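PDB 5WTN: replication initiation and membrane attachment protein, which probably acts in primosome assembly at replication initiation, is a tetramer and forms a complex with a primosomal re-initiation protein. Local coordinates for residues D26-Y34 against I138-R146; F161-E171 against H278-R288. All coordinates share one frame; numbering follows the deposited sequence.

Overall arrangement
Contact 1 and contact 2 follow one another along the chain, the first closing at Arg146 before the second opens at Phe161. Their centres lie about 44 Å apart and their nearest atoms about 25 Å apart, and no helix, strand or sheet is common to both. Contact 1 joins helix 24-38 to helix 134-143 in the N-terminal part of the chain, which also holds the mixed four-stranded sheet. Contact 2 pairs strands 165-169 and 283-287 beside the C-terminal helices. Long segments link these two bodies, and in the tetramer other subunits pack on both contacts, so each serves the fold and borders a subunit interface.

Contact 1 (D26-Y34 against I138-R146); sequences DRKVLTLLY and IQLSNFFAR
Leu33 and Phe144 meet from opposite directions: methyl CD1 of Leu33 sits over one face of the Phe144 ring, 4.2 Å from its centroid, in a CH-pi contact displaced toward the rim. The same ring is flanked by Val29, whose CG2 comes to 3.7 Å from Phe144 CE1, and its CZ end reaches the backbone of helix 24-38 near Lys28. Further along, Leu33 and Leu140 slide past each other, and Leu140 CD2 rests against Leu32 CB at 3.8 Å. Phe143 belongs to this first layer too. With CG anti to the backbone N (chi1 -179°), its ring is sent toward the facing helix, where Lys28 CD lies at its edge and Leu32 CD1 is 4.2 Å from Phe143 CE2, the Leu32 and Phe143 side chains crossing at about a right angle.

Phe143 CD2 also stands over the centre of the other Phe144 face, so that Phe144 is held between Leu33 and its own neighbour. Helices 26-34 and 138-143 run nearly antiparallel, axes 11.0 Å apart, and the Phe144 ring, just past the helix end, lies against Val29 and Leu33. An alanine here is likely to open a gap between Val29, Leu33 and Phe143 and to take away the ring face under Leu33 CD1.

Helix 115-119 adds Phe118 and Phe119 against Leu33, while Leu128 touches both Leu33 and Leu140. From the second subunit, Leu55 packs on Leu32, Leu140 and Phe143. No hydrogen bond joins the two segments; shape and apolar burial carry this helix pair, and the one salt bridge named here, Lys28 with Glu54 of the second subunit, lies between subunits.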
# COMPACT_ATOMS: atom_id res chain seq x y z
N ASP A 26 8.52 2.77 2.48
CA ASP A 26 8.99 3.28 3.76
C ASP A 26 8.96 2.19 4.84
O ASP A 26 9.88 2.10 5.65
CB ASP A 26 8.11 4.43 4.24
CG ASP A 26 8.08 5.59 3.26
OD1 ASP A 26 9.15 5.97 2.75
OD2 ASP A 26 6.97 6.11 3.03
N ARG A 27 7.93 1.37 4.84
CA ARG A 27 7.79 0.36 5.88
C ARG A 27 8.90 -0.67 5.84
O ARG A 27 9.27 -1.23 6.87
CB ARG A 27 6.44 -0.35 5.79
CG ARG A 27 6.12 -1.18 7.02
CD ARG A 27 5.22 -2.33 6.66
NE ARG A 27 5.99 -3.33 5.94
CZ ARG A 27 5.56 -3.99 4.88
NH1 ARG A 27 4.36 -3.75 4.38
NH2 ARG A 27 6.36 -4.88 4.31
N LYS A 28 9.41 -0.94 4.65
CA LYS A 28 10.49 -1.91 4.48
C LYS A 28 11.82 -1.27 4.88
O LYS A 28 12.64 -1.90 5.55
CB LYS A 28 10.56 -2.39 3.03
CG LYS A 28 9.22 -2.86 2.47
CD LYS A 28 9.41 -3.74 1.25
CE LYS A 28 8.17 -3.75 0.38
NZ LYS A 28 8.35 -4.59 -0.84
N VAL A 29 12.01 -0.03 4.47
CA VAL A 29 13.20 0.73 4.82
C VAL A 29 13.28 0.85 6.34
O VAL A 29 14.35 0.74 6.93
CB VAL A 29 13.17 2.14 4.21
CG1 VAL A 29 14.31 2.98 4.77
CG2 VAL A 29 13.26 2.06 2.69
N LEU A 30 12.12 1.06 6.96
CA LEU A 30 12.04 1.09 8.41
C LEU A 30 12.41 -0.23 9.03
O LEU A 30 13.16 -0.29 10.00
CB LEU A 30 10.64 1.46 8.85
CG LEU A 30 10.36 2.96 8.75
CD1 LEU A 30 8.86 3.15 8.70
CD2 LEU A 30 10.99 3.71 9.90
N THR A 31 11.90 -1.30 8.47
CA THR A 31 12.13 -2.59 9.08
C THR A 31 13.52 -3.11 8.80
O THR A 31 14.10 -3.76 9.67
CB THR A 31 11.12 -3.61 8.61
OG1 THR A 31 9.81 -3.03 8.67
CG2 THR A 31 11.18 -4.84 9.49
N LEU A 32 14.03 -2.88 7.59
CA LEU A 32 15.32 -3.45 7.21
C LEU A 32 16.56 -2.57 7.32
O LEU A 32 17.67 -3.08 7.30
CB LEU A 32 15.24 -4.02 5.80
CG LEU A 32 14.03 -4.92 5.58
CD1 LEU A 32 14.05 -5.40 4.15
CD2 LEU A 32 14.06 -6.09 6.53
N LEU A 33 16.38 -1.27 7.46
CA LEU A 33 17.52 -0.35 7.33
C LEU A 33 17.69 0.45 8.61
O LEU A 33 18.78 0.53 9.20
CB LEU A 33 17.41 0.55 6.10
CG LEU A 33 17.50 -0.10 4.71
CD1 LEU A 33 17.48 0.98 3.66
CD2 LEU A 33 18.74 -0.96 4.58
N TYR A 34 16.61 1.11 8.99
CA TYR A 34 16.56 1.80 10.25
C TYR A 34 16.54 0.91 11.48
O TYR A 34 17.13 1.27 12.49
CB TYR A 34 15.36 2.71 10.27
CG TYR A 34 15.58 3.97 9.50
CD1 TYR A 34 15.49 3.99 8.13
CD2 TYR A 34 15.85 5.16 10.16
CE1 TYR A 34 15.68 5.17 7.43
CE2 TYR A 34 16.02 6.34 9.47
CZ TYR A 34 15.94 6.33 8.10
OH TYR A 34 16.12 7.49 7.42
N ILE A 138 25.07 -6.51 1.98
CA ILE A 138 25.01 -6.58 0.53
C ILE A 138 23.63 -7.02 0.05
O ILE A 138 23.13 -6.55 -1.00
CB ILE A 138 26.12 -7.49 -0.05
CG1 ILE A 138 27.49 -6.90 0.28
CG2 ILE A 138 25.97 -7.66 -1.56
CD1 ILE A 138 28.63 -7.57 -0.45
N GLN A 139 23.00 -7.92 0.80
CA GLN A 139 21.67 -8.40 0.46
C GLN A 139 20.67 -7.26 0.56
O GLN A 139 19.75 -7.14 -0.26
CB GLN A 139 21.26 -9.54 1.39
CG GLN A 139 22.21 -10.73 1.38
CD GLN A 139 21.54 -12.01 1.83
OE1 GLN A 139 20.32 -12.10 1.90
NE2 GLN A 139 22.35 -13.02 2.15
N LEU A 140 20.86 -6.41 1.56
CA LEU A 140 20.02 -5.24 1.76
C LEU A 140 20.21 -4.26 0.61
O LEU A 140 19.25 -3.80 0.00
CB LEU A 140 20.35 -4.55 3.09
CG LEU A 140 19.91 -5.29 4.36
CD1 LEU A 140 20.29 -4.50 5.60
CD2 LEU A 140 18.42 -5.57 4.33
N SER A 141 21.47 -3.95 0.30
CA SER A 141 21.77 -3.08 -0.82
C SER A 141 21.13 -3.58 -2.11
O SER A 141 20.49 -2.81 -2.83
CB SER A 141 23.29 -2.95 -1.01
OG SER A 141 23.63 -1.69 -1.56
N ASN A 142 21.30 -4.86 -2.41
CA ASN A 142 20.74 -5.43 -3.63
C ASN A 142 19.23 -5.37 -3.65
O ASN A 142 18.64 -4.97 -4.65
CB ASN A 142 21.20 -6.88 -3.83
CG ASN A 142 22.65 -6.98 -4.24
OD1 ASN A 142 23.20 -6.06 -4.86
ND2 ASN A 142 23.29 -8.10 -3.89
N PHE A 143 18.62 -5.77 -2.54
CA PHE A 143 17.17 -5.74 -2.39
C PHE A 143 16.59 -4.37 -2.72
O PHE A 143 15.51 -4.26 -3.29
CB PHE A 143 16.83 -6.12 -0.96
CG PHE A 143 15.36 -6.16 -0.67
CD1 PHE A 143 14.65 -7.32 -0.84
CD2 PHE A 143 14.69 -5.02 -0.21
CE1 PHE A 143 13.28 -7.37 -0.57
CE2 PHE A 143 13.33 -5.05 0.05
CZ PHE A 143 12.62 -6.23 -0.13
N PHE A 144 17.32 -3.33 -2.35
CA PHE A 144 16.88 -1.95 -2.61
C PHE A 144 17.43 -1.37 -3.92
O PHE A 144 17.37 -0.16 -4.17
CB PHE A 144 17.18 -1.04 -1.42
CG PHE A 144 16.30 -1.30 -0.23
CD1 PHE A 144 14.98 -0.83 -0.20
CD2 PHE A 144 16.78 -2.00 0.87
CE1 PHE A 144 14.16 -1.06 0.91
CE2 PHE A 144 15.96 -2.24 1.98
CZ PHE A 144 14.65 -1.77 2.00
N ALA A 145 18.04 -2.22 -4.73
CA ALA A 145 18.61 -1.76 -5.99
C ALA A 145 17.86 -2.32 -7.20
O ALA A 145 17.19 -3.35 -7.12
CB ALA A 145 20.09 -2.09 -6.08
N ARG A 146 18.00 -1.63 -8.33
CA ARG A 146 17.45 -2.08 -9.60
C ARG A 146 18.49 -1.91 -10.70
O ARG A 146 19.24 -0.94 -10.71
CB ARG A 146 16.19 -1.28 -9.95
CG ARG A 146 15.11 -1.33 -8.87
CD ARG A 146 14.39 -2.66 -8.87
NE ARG A 146 13.34 -2.72 -7.85
CZ ARG A 146 12.18 -2.08 -7.94
NH1 ARG A 146 11.91 -1.33 -9.00
NH2 ARG A 146 11.29 -2.19 -6.96

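Contact 2 (F161-E171 against H278-R288)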
# COMPACT_ATOMS: atom_id res chain seq x y z
N PHE A 161 6.48 17.84 -23.86
CA PHE A 161 5.11 18.29 -23.64
C PHE A 161 4.63 18.99 -24.89
O PHE A 161 3.50 18.79 -25.33
CB PHE A 161 5.09 19.25 -22.45
CG PHE A 161 3.72 19.52 -21.91
CD1 PHE A 161 3.25 18.84 -20.79
CD2 PHE A 161 2.90 20.48 -22.49
CE1 PHE A 161 1.97 19.08 -20.27
CE2 PHE A 161 1.63 20.74 -21.97
CZ PHE A 161 1.17 20.04 -20.85
N SER A 162 5.50 19.83 -25.45
CA SER A 162 5.17 20.66 -26.61
C SER A 162 4.97 19.82 -27.87
O SER A 162 4.21 20.22 -28.76
CB SER A 162 6.25 21.70 -26.82
OG SER A 162 7.54 21.12 -26.71
N ASP A 163 5.64 18.67 -27.93
CA ASP A 163 5.46 17.71 -29.02
C ASP A 163 4.04 17.15 -29.07
O ASP A 163 3.49 16.99 -30.15
CB ASP A 163 6.46 16.54 -28.89
CG ASP A 163 7.89 16.91 -29.31
OD1 ASP A 163 8.09 18.01 -29.89
OD2 ASP A 163 8.82 16.10 -29.07
N VAL A 164 3.49 16.81 -27.91
CA VAL A 164 2.20 16.12 -27.79
C VAL A 164 0.98 16.99 -27.49
O VAL A 164 -0.16 16.55 -27.64
CB VAL A 164 2.33 15.05 -26.67
CG1 VAL A 164 1.15 14.09 -26.65
CG2 VAL A 164 3.60 14.31 -26.87
N PHE A 165 1.22 18.24 -27.11
CA PHE A 165 0.14 19.09 -26.59
C PHE A 165 0.23 20.52 -27.08
O PHE A 165 1.31 21.00 -27.45
CB PHE A 165 0.21 19.14 -25.06
CG PHE A 165 -0.13 17.84 -24.39
CD1 PHE A 165 -1.44 17.37 -24.39
CD2 PHE A 165 0.87 17.10 -23.73
CE1 PHE A 165 -1.75 16.17 -23.76
CE2 PHE A 165 0.56 15.89 -23.10
CZ PHE A 165 -0.75 15.42 -23.11
N SER A 166 -0.91 21.21 -27.07
CA SER A 166 -0.95 22.65 -27.33
C SER A 166 -1.92 23.34 -26.38
O SER A 166 -2.79 22.69 -25.78
CB SER A 166 -1.35 22.94 -28.78
OG SER A 166 -0.27 22.72 -29.67
N ALA A 167 -1.78 24.66 -26.23
CA ALA A 167 -2.66 25.42 -25.34
C ALA A 167 -3.57 26.33 -26.16
O ALA A 167 -3.10 27.06 -27.04
CB ALA A 167 -1.84 26.24 -24.35
N VAL A 168 -4.86 26.30 -25.87
CA VAL A 168 -5.78 27.19 -26.56
C VAL A 168 -6.78 27.80 -25.60
O VAL A 168 -7.17 27.16 -24.62
CB VAL A 168 -6.54 26.47 -27.69
CG1 VAL A 168 -5.60 26.13 -28.82
CG2 VAL A 168 -7.20 25.22 -27.15
N PRO A 169 -7.17 29.06 -25.85
CA PRO A 169 -8.22 29.71 -25.05
C PRO A 169 -9.58 29.01 -25.19
O PRO A 169 -9.94 28.59 -26.29
CB PRO A 169 -8.29 31.11 -25.66
CG PRO A 169 -6.90 31.34 -26.19
CD PRO A 169 -6.47 30.01 -26.73
N ALA A 170 -10.30 28.88 -24.08
CA ALA A 170 -11.67 28.34 -24.05
C ALA A 170 -12.70 29.46 -24.19
O ALA A 170 -12.37 30.56 -24.62
CB ALA A 170 -11.90 27.55 -22.76
N GLU A 171 -13.97 29.16 -23.90
CA GLU A 171 -14.98 30.22 -23.81
C GLU A 171 -15.49 30.41 -22.38
O GLU A 171 -16.33 29.65 -21.89
CB GLU A 171 -16.14 29.98 -24.78
CG GLU A 171 -16.91 31.26 -25.18
CD GLU A 171 -17.96 31.69 -24.16
OE1 GLU A 171 -18.49 30.82 -23.44
OE2 GLU A 171 -18.25 32.91 -24.09
N HIS A 278 -7.52 37.67 -23.62
CA HIS A 278 -8.67 36.83 -23.95
C HIS A 278 -9.94 36.96 -23.09
O HIS A 278 -10.90 36.22 -23.31
CB HIS A 278 -8.21 35.38 -24.12
CG HIS A 278 -6.99 35.25 -24.99
ND1 HIS A 278 -7.04 35.38 -26.36
CD2 HIS A 278 -5.69 35.03 -24.68
CE1 HIS A 278 -5.82 35.23 -26.86
NE2 HIS A 278 -4.99 35.02 -25.86
N GLY A 279 -9.95 37.87 -22.11
CA GLY A 279 -11.12 38.07 -21.27
C GLY A 279 -11.40 37.01 -20.21
O GLY A 279 -12.53 36.52 -20.11
N GLY A 280 -10.38 36.64 -19.43
CA GLY A 280 -10.54 35.75 -18.28
C GLY A 280 -11.10 34.35 -18.53
O GLY A 280 -11.71 33.76 -17.63
N VAL A 281 -10.86 33.79 -19.71
CA VAL A 281 -11.44 32.49 -20.07
C VAL A 281 -10.62 31.21 -19.69
O VAL A 281 -11.19 30.11 -19.67
CB VAL A 281 -11.81 32.44 -21.57
CG1 VAL A 281 -12.73 33.61 -21.92
CG2 VAL A 281 -10.56 32.46 -22.45
N GLU A 282 -9.34 31.39 -19.35
CA GLU A 282 -8.36 30.32 -19.00
C GLU A 282 -7.90 29.46 -20.18
O GLU A 282 -8.70 29.15 -21.07
CB GLU A 282 -8.92 29.37 -17.94
CG GLU A 282 -9.15 29.94 -16.56
CD GLU A 282 -9.48 28.85 -15.55
OE1 GLU A 282 -8.56 28.45 -14.78
OE2 GLU A 282 -10.65 28.37 -15.53
N PRO A 283 -6.64 28.99 -20.14
CA PRO A 283 -6.08 28.14 -21.21
C PRO A 283 -6.59 26.72 -21.12
O PRO A 283 -6.82 26.23 -20.01
CB PRO A 283 -4.58 28.16 -20.93
CG PRO A 283 -4.35 29.33 -20.01
CD PRO A 283 -5.60 29.43 -19.19
N ARG A 284 -6.74 26.06 -22.27
CA ARG A 284 -7.21 24.68 -22.31
C ARG A 284 -6.15 23.76 -22.94
O ARG A 284 -5.48 24.12 -23.92
CB ARG A 284 -8.54 24.60 -23.07
CG ARG A 284 -9.11 23.20 -23.25
CD ARG A 284 -10.61 23.25 -23.57
NE ARG A 284 -11.13 21.96 -24.05
CZ ARG A 284 -11.28 21.65 -25.34
NH1 ARG A 284 -10.96 22.53 -26.28
NH2 ARG A 284 -11.76 20.46 -25.67
N LEU A 285 -5.97 22.57 -22.35
CA LEU A 285 -5.00 21.62 -22.87
C LEU A 285 -5.67 20.71 -23.90
O LEU A 285 -6.75 20.16 -23.66
CB LEU A 285 -4.41 20.81 -21.72
CG LEU A 285 -3.26 19.84 -22.02
CD1 LEU A 285 -1.94 20.53 -22.39
CD2 LEU A 285 -3.06 18.92 -20.84
N VAL A 286 -5.03 20.58 -25.07
CA VAL A 286 -5.55 19.76 -26.16
C VAL A 286 -4.41 19.00 -26.86
O VAL A 286 -3.23 19.36 -26.70
CB VAL A 286 -6.29 20.64 -27.19
CG1 VAL A 286 -7.62 21.13 -26.63
CG2 VAL A 286 -5.41 21.81 -27.60
N GLU A 287 -4.76 17.94 -27.60
CA GLU A 287 -3.77 17.18 -28.38
C GLU A 287 -3.30 17.99 -29.59
O GLU A 287 -4.02 18.87 -30.08
CB GLU A 287 -4.36 15.88 -28.90
CG GLU A 287 -5.05 15.01 -27.87
CD GLU A 287 -5.51 13.68 -28.46
OE1 GLU A 287 -6.20 12.92 -27.74
OE2 GLU A 287 -5.19 13.40 -29.64
N ARG A 288 -2.11 17.68 -30.09
CA ARG A 288 -1.59 18.37 -31.27
C ARG A 288 -1.63 17.51 -32.54
O ARG A 288 -2.52 16.68 -32.71
CB ARG A 288 -0.16 18.88 -31.02
CG ARG A 288 0.24 19.94 -32.02
CD ARG A 288 1.58 20.53 -31.70
NE ARG A 288 2.66 19.61 -32.01
CZ ARG A 288 3.93 19.97 -32.21
NH1 ARG A 288 4.26 21.25 -32.13
NH2 ARG A 288 4.85 19.06 -32.49
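Leu285 sets its CD1 methyl against two phenylalanines, 3.5 Å from Phe161 CZ and 3.7 Å from Phe165 CB. With CG anti to the backbone N (chi1 -174°) and a turned second torsion, the leucine also places CD2 over one face of the Phe165 ring, while Val286 O lies at the edge of that ring, in its plane. Phe165 CD2 in turn stands over the centre of the Phe161 ring, and Tyr199 and Leu201 add to this apolar cluster.

Strands 165-169 and 283-287 form a two-stranded antiparallel sheet that brings the C-terminal end of the modelled chain back beside a strand more than a hundred residues earlier. Ser166 and Val286 are one hydrogen-bonded pair, Ser166 N giving to Val286 O at 3.0 Å and Val286 N to Ser166 O. Val168 and Arg284 are the other, bonded likewise in both directions. Between them, Ala167 faces Leu285 as a non-hydrogen-bonded pair. On the sheet face carrying Ser166 and Val168, the Val168 and Val286 side chains cross at about a right angle, CG2 to CG2 3.9 Å. Beyond the strand pairing, Pro169 CG makes a CH-pi contact squarely over the His278 ring, 4.0 Å from its centroid.

The backbone bonding is looser at the two ends, where Ala170 N to Glu282 O and Arg288 N to Val164 O are both weak, and the rim is mainly polar and exposed. There Arg288 bends at chi3 to lay its guanidinium face over Ser162 O; Asp163 OD1 is 4.3 Å from Arg288 NH2, well out of the guanidinium plane, an attraction of charges alone. Nearby, the carboxylate of Glu287 forms a salt bridge with Lys83 of the third subunit.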